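Local coordinates for fructose transport system repressor FruR (Pseudomonas putida, PDB 3O74), which regulates transcription as a LacI-family dual repressor and activator, probably through sequence-specific DNA binding, with fructose 1-phosphate as its preferred effector, at the interface of chains A and B. Sequence-based numbering; all coordinates share one arbitrary frame. Chains: chain A/B, Fructose transport system repressor FruR.

The interface of chains A and B. Residues chain A 218, 221-222; chain B 196-197, 200, 223.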
ATOM      1  N   GLN A 218       4.653   6.156   8.785  1.00 45.46           N
ATOM      2  CA  GLN A 218       4.469   7.445   9.438  1.00 43.15           C
ATOM      3  C   GLN A 218       4.234   7.302  10.934  1.00 40.11           C
ATOM      4  O   GLN A 218       4.850   8.011  11.737  1.00 47.12           O
ATOM      5  CB  GLN A 218       3.303   8.216   8.821  1.00 45.66           C
ATOM      6  CG  GLN A 218       3.145   9.619   9.402  1.00 44.21           C
ATOM      7  CD  GLN A 218       1.695  10.038   9.535  1.00 44.88           C
ATOM      8  OE1 GLN A 218       0.782   9.282   9.202  1.00 46.08           O
ATOM      9  NE2 GLN A 218       1.475  11.250  10.032  1.00 43.33           N
ATOM     10  N   ASP A 221       6.526   7.526  14.056  1.00 44.73           N
ATOM     11  CA  ASP A 221       6.879   8.780  14.719  1.00 50.84           C
ATOM     12  C   ASP A 221       6.058   9.017  15.986  1.00 54.61           C
ATOM     13  O   ASP A 221       6.497   9.720  16.898  1.00 57.11           O
ATOM     14  CB  ASP A 221       6.693   9.963  13.766  1.00 57.45           C
ATOM     15  CG  ASP A 221       7.627   9.907  12.573  1.00 64.67           C
ATOM     16  OD1 ASP A 221       7.185  10.281  11.467  1.00 69.65           O
ATOM     17  OD2 ASP A 221       8.796   9.494  12.738  1.00 62.97           O
ATOM     18  N   PHE A 222       4.864   8.434  16.041  1.00 53.08           N
ATOM     19  CA  PHE A 222       3.930   8.718  17.127  1.00 53.75           C
ATOM     20  C   PHE A 222       3.923   7.676  18.253  1.00 53.35           C
ATOM     21  O   PHE A 222       3.408   7.942  19.342  1.00 50.94           O
ATOM     22  CB  PHE A 222       2.514   8.919  16.576  1.00 49.47           C
ATOM     23  CG  PHE A 222       2.462   9.761  15.329  1.00 46.15           C
ATOM     24  CD1 PHE A 222       1.788   9.314  14.205  1.00 44.31           C
ATOM     25  CD2 PHE A 222       3.102  10.989  15.271  1.00 48.07           C
ATOM     26  CE1 PHE A 222       1.740  10.082  13.051  1.00 44.34           C
ATOM     27  CE2 PHE A 222       3.060  11.758  14.118  1.00 46.73           C
ATOM     28  CZ  PHE A 222       2.377  11.304  13.009  1.00 39.79           C
TER
ATOM     29  N   PHE B 196      -2.603  14.011  11.829  1.00 22.02           N
ATOM     30  CA  PHE B 196      -1.575  13.642  12.795  1.00 27.31           C
ATOM     31  C   PHE B 196      -0.335  14.515  12.660  1.00 25.43           C
ATOM     32  O   PHE B 196       0.325  14.824  13.651  1.00 27.65           O
ATOM     33  CB  PHE B 196      -1.186  12.167  12.649  1.00 28.04           C
ATOM     34  CG  PHE B 196      -2.236  11.207  13.134  1.00 31.01           C
ATOM     35  CD1 PHE B 196      -3.180  11.605  14.069  1.00 32.91           C
ATOM     36  CD2 PHE B 196      -2.276   9.904  12.664  1.00 30.52           C
ATOM     37  CE1 PHE B 196      -4.153  10.725  14.524  1.00 29.88           C
ATOM     38  CE2 PHE B 196      -3.245   9.015  13.117  1.00 29.62           C
ATOM     39  CZ  PHE B 196      -4.184   9.428  14.050  1.00 27.39           C
ATOM     40  N   ASP B 197      -0.006  14.903  11.431  1.00 29.40           N
ATOM     41  CA  ASP B 197       1.137  15.784  11.209  1.00 31.86           C
ATOM     42  C   ASP B 197       0.907  17.124  11.884  1.00 35.56           C
ATOM     43  O   ASP B 197       1.805  17.681  12.526  1.00 33.57           O
ATOM     44  CB  ASP B 197       1.375  16.006   9.717  1.00 32.64           C
ATOM     45  CG  ASP B 197       1.966  14.795   9.035  1.00 35.44           C
ATOM     46  OD1 ASP B 197       2.709  14.040   9.697  1.00 36.30           O
ATOM     47  OD2 ASP B 197       1.684  14.599   7.834  1.00 40.56           O
ATOM     48  N   GLN B 200       1.073  16.814  15.673  1.00 41.32           N
ATOM     49  CA  GLN B 200       2.439  16.631  16.149  1.00 43.29           C
ATOM     50  C   GLN B 200       3.216  17.942  16.226  1.00 45.17           C
ATOM     51  O   GLN B 200       4.095  18.105  17.072  1.00 45.02           O
ATOM     52  CB  GLN B 200       3.177  15.620  15.276  1.00 43.18           C
ATOM     53  CG  GLN B 200       3.318  14.262  15.928  1.00 57.21           C
ATOM     54  CD  GLN B 200       4.708  14.019  16.482  1.00 65.53           C
ATOM     55  OE1 GLN B 200       5.472  13.221  15.937  1.00 71.05           O
ATOM     56  NE2 GLN B 200       5.044  14.705  17.568  1.00 65.31           N
ATOM     57  N   LEU B 223      -1.517   3.771  19.442  1.00 42.07           N
ATOM     58  CA  LEU B 223      -1.688   5.195  19.708  1.00 42.50           C
ATOM     59  C   LEU B 223      -2.286   5.421  21.087  1.00 43.56           C
ATOM     60  O   LEU B 223      -3.255   4.761  21.460  1.00 50.03           O
ATOM     61  CB  LEU B 223      -2.603   5.842  18.665  1.00 45.37           C
ATOM     62  CG  LEU B 223      -1.985   6.425  17.399  1.00 47.28           C
ATOM     63  CD1 LEU B 223      -2.999   7.335  16.728  1.00 48.56           C
ATOM     64  CD2 LEU B 223      -0.719   7.190  17.727  1.00 45.25           C
TER
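A:Phe222 reaches across to the other chain and lays its ring between B:Phe196, B:Gln200 and B:Leu223, hiding 82 Å² of its surface, more than any other residue of this patch. Its CG stands beside the backbone N, anti to the carbonyl carbon (chi1 -43°), and the ring points toward B:Phe196 and B:Gln200. A broad, flat, apolar ring suits a place where it must bridge several neighbours. One ring carbon, CE1, touches B:Phe196 CB at 3.6 Å, and CZ meets the same methylene, which lies off one face, outside the rim; the phenylalanines meet obliquely rather than in a parallel stack. The CD2–CE2 edge runs against B:Gln200, whose amide carbon lies at that edge in the ring plane while the amide stands almost upright to the ring, 81° between planes. A flexible chain ending in a flat amide suits an aromatic rim, though its CG is modelled too close to judge. Nearer the backbone, B:Leu223 offers the methyl CD2 to A:Phe222 CB at 3.8 Å, a branched apolar tip beside the stalk.

Within chain A, A:Gln218 O and A:Asp221 CB lie over the opposite ring face and may help to fix its tilt. A:Gln218 NE2 gives B:Asp197 OD1 a weak hydrogen bond of 3.1 Å. It is bent (129° at H), the two planes well turned from one another. Glutamine suits this margin because its N-H reaches a carboxylate, whose probable negative charge would strengthen the attraction, while its backbone carbonyl covers the ring.

In the periplasmic-binding-protein-like fold of LacI-family regulators, 3-10 helix 218-221 and the following loop meet helix 189-201 and loop residue B:Leu223 across the assembly's two-fold interface, probably the family's dimer; symmetry repeats the contact.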